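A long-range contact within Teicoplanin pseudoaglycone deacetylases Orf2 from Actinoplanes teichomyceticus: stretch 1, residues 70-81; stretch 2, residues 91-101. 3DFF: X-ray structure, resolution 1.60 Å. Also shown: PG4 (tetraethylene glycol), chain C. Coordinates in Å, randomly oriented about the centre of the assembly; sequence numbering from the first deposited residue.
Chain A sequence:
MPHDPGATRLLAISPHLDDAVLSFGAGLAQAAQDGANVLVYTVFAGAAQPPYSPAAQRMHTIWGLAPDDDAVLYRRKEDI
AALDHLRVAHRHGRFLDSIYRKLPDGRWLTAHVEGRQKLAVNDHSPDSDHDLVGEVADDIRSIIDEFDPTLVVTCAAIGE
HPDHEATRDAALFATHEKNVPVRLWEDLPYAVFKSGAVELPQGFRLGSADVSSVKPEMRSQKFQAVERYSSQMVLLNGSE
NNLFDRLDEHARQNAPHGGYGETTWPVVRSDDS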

# COMPACT_ATOMS: atom_id res chain seq x y z
N ASP A 70 -13.88 -5.93 -15.23
CA ASP A 70 -12.75 -5.00 -15.20
C ASP A 70 -12.52 -4.59 -13.75
O ASP A 70 -12.96 -3.52 -13.30
CB ASP A 70 -13.04 -3.80 -16.12
CG ASP A 70 -11.86 -2.84 -16.27
OD1 ASP A 70 -10.90 -2.93 -15.49
OD2 ASP A 70 -11.91 -1.97 -17.17
N ALA A 71 -11.83 -5.47 -13.02
CA ALA A 71 -11.61 -5.30 -11.60
C ALA A 71 -10.84 -4.05 -11.27
O ALA A 71 -11.13 -3.39 -10.28
CB ALA A 71 -10.91 -6.53 -11.02
N VAL A 72 -9.83 -3.74 -12.09
CA VAL A 72 -9.03 -2.55 -11.85
C VAL A 72 -9.91 -1.30 -11.89
O VAL A 72 -9.77 -0.42 -11.04
CB VAL A 72 -7.86 -2.42 -12.85
CG1 VAL A 72 -7.12 -1.09 -12.64
CG2 VAL A 72 -6.90 -3.61 -12.70
N LEU A 73 -10.81 -1.21 -12.87
CA LEU A 73 -11.74 -0.07 -12.93
C LEU A 73 -12.59 0.02 -11.66
O LEU A 73 -12.69 1.10 -11.07
CB LEU A 73 -12.65 -0.13 -14.18
CG LEU A 73 -13.58 1.07 -14.38
CD1 LEU A 73 -12.78 2.37 -14.53
CD2 LEU A 73 -14.46 0.83 -15.59
N TYR A 74 -13.17 -1.10 -11.23
CA TYR A 74 -13.98 -1.13 -10.00
C TYR A 74 -13.15 -0.63 -8.83
O TYR A 74 -13.61 0.20 -8.05
CB TYR A 74 -14.50 -2.54 -9.69
CG TYR A 74 -15.79 -2.92 -10.39
CD1 TYR A 74 -15.78 -3.46 -11.67
CD2 TYR A 74 -17.02 -2.76 -9.76
CE1 TYR A 74 -16.95 -3.81 -12.33
CE2 TYR A 74 -18.22 -3.12 -10.41
CZ TYR A 74 -18.17 -3.64 -11.70
OH TYR A 74 -19.32 -4.00 -12.37
N ARG A 75 -11.91 -1.12 -8.71
CA ARG A 75 -11.06 -0.77 -7.58
C ARG A 75 -10.58 0.67 -7.63
O ARG A 75 -10.41 1.34 -6.60
CB ARG A 75 -9.88 -1.76 -7.49
CG ARG A 75 -10.33 -3.16 -7.10
CD ARG A 75 -9.13 -4.02 -6.73
NE ARG A 75 -8.51 -3.57 -5.49
CZ ARG A 75 -7.37 -4.08 -5.00
NH1 ARG A 75 -6.73 -5.02 -5.67
NH2 ARG A 75 -6.86 -3.62 -3.87
N ARG A 76 -10.36 1.17 -8.85
CA ARG A 76 -9.98 2.56 -9.00
C ARG A 76 -11.11 3.45 -8.53
O ARG A 76 -10.85 4.46 -7.87
CB ARG A 76 -9.67 2.89 -10.46
CG ARG A 76 -8.26 2.54 -10.86
CD ARG A 76 -8.04 2.96 -12.32
NE ARG A 76 -6.69 2.67 -12.77
CZ ARG A 76 -6.10 3.28 -13.80
NH1 ARG A 76 -6.75 4.24 -14.45
NH2 ARG A 76 -4.87 2.95 -14.15
N LYS A 77 -12.35 3.09 -8.89
CA LYS A 77 -13.51 3.89 -8.46
C LYS A 77 -13.67 3.88 -6.94
O LYS A 77 -13.94 4.92 -6.33
CB LYS A 77 -14.80 3.44 -9.14
CG LYS A 77 -14.81 3.75 -10.63
CD LYS A 77 -16.12 3.34 -11.27
CE LYS A 77 -16.16 3.81 -12.72
NZ LYS A 77 -17.34 3.25 -13.44
N GLU A 78 -13.44 2.72 -6.32
CA GLU A 78 -13.45 2.62 -4.86
C GLU A 78 -12.41 3.53 -4.22
O GLU A 78 -12.69 4.21 -3.22
CB GLU A 78 -13.18 1.19 -4.39
CG GLU A 78 -14.28 0.23 -4.66
CD GLU A 78 -13.93 -1.21 -4.30
OE1 GLU A 78 -12.76 -1.51 -3.95
OE2 GLU A 78 -14.84 -2.04 -4.41
N ASP A 79 -11.20 3.53 -4.80
CA ASP A 79 -10.10 4.32 -4.28
C ASP A 79 -10.42 5.82 -4.35
O ASP A 79 -10.12 6.58 -3.43
CB ASP A 79 -8.84 4.00 -5.07
CG ASP A 79 -7.59 4.64 -4.50
OD1 ASP A 79 -7.21 4.34 -3.34
OD2 ASP A 79 -6.96 5.44 -5.22
N ILE A 80 -11.04 6.23 -5.45
CA ILE A 80 -11.39 7.64 -5.60
C ILE A 80 -12.44 8.04 -4.56
O ILE A 80 -12.32 9.11 -3.96
CB ILE A 80 -11.87 7.93 -7.03
CG1 ILE A 80 -10.70 7.73 -8.01
CG2 ILE A 80 -12.46 9.35 -7.15
CD1 ILE A 80 -11.15 7.68 -9.48
N ALA A 81 -13.43 7.18 -4.34
CA ALA A 81 -14.45 7.41 -3.29
C ALA A 81 -13.78 7.50 -1.91
O ALA A 81 -14.01 8.45 -1.16
CB ALA A 81 -15.51 6.34 -3.33
N ARG A 91 -3.84 9.60 -7.58
CA ARG A 91 -3.14 9.42 -8.85
C ARG A 91 -2.93 7.92 -9.06
O ARG A 91 -2.32 7.25 -8.24
CB ARG A 91 -1.80 10.16 -8.84
CG ARG A 91 -1.01 10.04 -10.16
CD ARG A 91 0.09 11.08 -10.20
NE ARG A 91 0.90 11.00 -11.41
CZ ARG A 91 1.39 12.06 -12.05
NH1 ARG A 91 1.13 13.29 -11.61
NH2 ARG A 91 2.15 11.90 -13.12
N HIS A 92 -3.45 7.41 -10.17
CA HIS A 92 -3.42 5.97 -10.42
C HIS A 92 -2.33 5.57 -11.41
O HIS A 92 -2.38 5.94 -12.59
CB HIS A 92 -4.80 5.50 -10.88
CG HIS A 92 -5.85 5.59 -9.82
ND1 HIS A 92 -7.20 5.68 -10.10
CD2 HIS A 92 -5.75 5.61 -8.47
CE1 HIS A 92 -7.88 5.72 -8.96
NE2 HIS A 92 -7.02 5.70 -7.96
N GLY A 93 -1.36 4.81 -10.92
CA GLY A 93 -0.18 4.41 -11.70
C GLY A 93 -0.47 3.35 -12.75
O GLY A 93 -1.61 2.85 -12.84
N ARG A 94 0.57 3.00 -13.50
CA ARG A 94 0.47 2.17 -14.70
C ARG A 94 0.84 0.70 -14.46
O ARG A 94 0.71 -0.11 -15.37
CB ARG A 94 1.43 2.73 -15.77
CG ARG A 94 2.89 2.52 -15.47
CD ARG A 94 3.75 3.06 -16.62
NE ARG A 94 5.12 3.31 -16.21
CZ ARG A 94 6.16 2.52 -16.46
NH1 ARG A 94 6.03 1.37 -17.13
NH2 ARG A 94 7.35 2.91 -16.03
N PHE A 95 1.29 0.35 -13.26
CA PHE A 95 1.87 -0.98 -13.06
C PHE A 95 0.82 -2.02 -12.75
O PHE A 95 -0.14 -1.73 -12.04
CB PHE A 95 2.93 -0.93 -11.96
CG PHE A 95 4.05 0.00 -12.31
CD1 PHE A 95 5.08 -0.42 -13.14
CD2 PHE A 95 4.01 1.33 -11.89
CE1 PHE A 95 6.10 0.47 -13.52
CE2 PHE A 95 5.01 2.24 -12.27
CZ PHE A 95 6.07 1.80 -13.05
N LEU A 96 1.03 -3.22 -13.28
CA LEU A 96 0.06 -4.29 -13.09
C LEU A 96 0.25 -4.98 -11.74
O LEU A 96 1.35 -5.44 -11.42
CB LEU A 96 0.23 -5.34 -14.19
CG LEU A 96 -0.23 -4.92 -15.59
CD1 LEU A 96 0.09 -6.05 -16.57
CD2 LEU A 96 -1.67 -4.59 -15.64
N ASP A 97 -0.86 -5.13 -11.02
CA ASP A 97 -0.88 -5.95 -9.81
C ASP A 97 -0.25 -7.32 -10.10
O ASP A 97 -0.39 -7.84 -11.19
CB ASP A 97 -2.30 -6.16 -9.33
CG ASP A 97 -2.34 -6.84 -7.97
OD1 ASP A 97 -2.02 -8.06 -7.88
OD2 ASP A 97 -2.61 -6.16 -7.00
N SER A 98 0.40 -7.90 -9.10
CA SER A 98 1.02 -9.23 -9.22
C SER A 98 0.11 -10.27 -9.86
O SER A 98 0.61 -11.14 -10.57
CB SER A 98 1.51 -9.73 -7.87
OG SER A 98 0.43 -9.81 -6.95
N ILE A 99 -1.21 -10.20 -9.65
CA ILE A 99 -2.10 -11.22 -10.24
C ILE A 99 -2.28 -11.09 -11.75
O ILE A 99 -2.87 -11.97 -12.40
CB ILE A 99 -3.49 -11.30 -9.56
CG1 ILE A 99 -4.22 -9.94 -9.61
CG2 ILE A 99 -3.34 -11.81 -8.15
CD1 ILE A 99 -5.73 -10.05 -9.22
N TYR A 100 -1.78 -9.99 -12.32
CA TYR A 100 -1.94 -9.78 -13.75
C TYR A 100 -0.63 -9.87 -14.50
O TYR A 100 -0.64 -9.82 -15.74
CB TYR A 100 -2.58 -8.41 -14.05
CG TYR A 100 -3.90 -8.17 -13.34
CD1 TYR A 100 -5.00 -9.05 -13.50
CD2 TYR A 100 -4.06 -7.06 -12.50
CE1 TYR A 100 -6.20 -8.83 -12.85
CE2 TYR A 100 -5.28 -6.84 -11.84
CZ TYR A 100 -6.33 -7.72 -12.02
OH TYR A 100 -7.52 -7.49 -11.34
N ARG A 101 0.49 -9.95 -13.78
CA ARG A 101 1.80 -9.89 -14.44
C ARG A 101 2.21 -11.25 -14.99
O ARG A 101 1.82 -12.29 -14.48
CB ARG A 101 2.89 -9.37 -13.50
CG ARG A 101 2.67 -7.90 -13.07
CD ARG A 101 4.00 -7.23 -12.67
NE ARG A 101 4.69 -7.83 -11.52
CZ ARG A 101 4.39 -7.56 -10.25
NH1 ARG A 101 3.37 -6.78 -9.96
NH2 ARG A 101 5.08 -8.11 -9.27
O1 PG4 C . 1.33 -13.86 -2.07
C1 PG4 C . 2.03 -13.14 -3.09
C2 PG4 C . 1.45 -13.51 -4.45
O2 PG4 C . 1.01 -12.33 -5.14
C3 PG4 C . -0.39 -12.37 -5.42
C4 PG4 C . -1.15 -11.68 -4.30
O3 PG4 C . -2.47 -11.33 -4.69
C5 PG4 C . -2.91 -10.15 -4.02
C6 PG4 C . -2.93 -9.00 -5.02
O4 PG4 C . -4.24 -8.45 -5.01
C7 PG4 C . -4.26 -7.02 -4.94
C8 PG4 C . -4.02 -6.55 -3.52
O5 PG4 C . -4.94 -5.51 -3.17
O HOH W 1 -6.59 -5.88 -8.94

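Residues 71-81 form a helix, and the second stretch leaves a strand at residues 91-92 to run as loop along one side of it. The CA atoms of Arg-76 and His-92 lie 7.5 Å apart, while those of Val-72 and Asp-97 lie 9.1 Å apart. At such spacings the side chains must make the contact; no backbone-to-backbone hydrogen bond joins the stretches, and the buried surface, 356 Å² summed over both sides, is modest.

His-92 covers the most surface. Its CA-to-CB bond points toward the helix, and with chi1 at -68° (m) the imidazole reaches Asp-79, where NE2 of His-92 donates to OD2 of Asp-79 at 2.8 Å with an N-H...acceptor angle of 154°. This is the one direct hydrogen bond between the stretches. The carboxylate oxygen lies at the ring edge, near its plane, as expected for an acceptor facing an imidazole N-H. Two other ring atoms meet aliphatic carbon: CG of Arg-76 is 3.4 Å from ND1 of His-92, and CG1 of Ile-80 is 3.6 Å from CE1 of His-92. Asp-79, Arg-76 and Ile-80 thus bring three side chains of neighbouring helical turns to one ring.

Arg-76 is the second contributor. Its CA-to-CB bond points sideways, and chi2 and chi3, both t, extend the chain past His-92, so that CB of His-92 lies over one face of the guanidinium. Beyond it, NH2 of Arg-76 comes within 3.5 Å of O of Gly-93, a polar approach that does not count as a hydrogen bond; the guanidinium nitrogens find partners elsewhere in the structure.

Tyr-100 anchors the other end, near the start of the helix. Its backbone N donates to O of Asp-97 at 2.8 Å, and its CA-to-CB bond points toward the helix. CG2 of Val-72 packs against CE2 of Tyr-100 at 3.7 Å, an apolar contact, while CB of Ala-71 lies 3.5 Å from OH of Tyr-100. The helix start is itself capped: N of Leu-73 donates to OD1 of Asp-70 at 3.1 Å and 162°.

Water 1 links the stretches indirectly, 3.0 Å from OH of Tyr-100 and accepting a weak bond from NH1 of Arg-75 at 3.4 Å. NH1 of Arg-75 and OD2 of Asp-97 are 4.5 Å apart, beyond a salt bridge, and the position of that oxygen is less certain because it sits too close to the glycol in the model. A tetraethylene glycol, probably from the crystallisation liquor, takes a hydrogen bond at O5 from NH2 of Arg-75, at 2.8 Å.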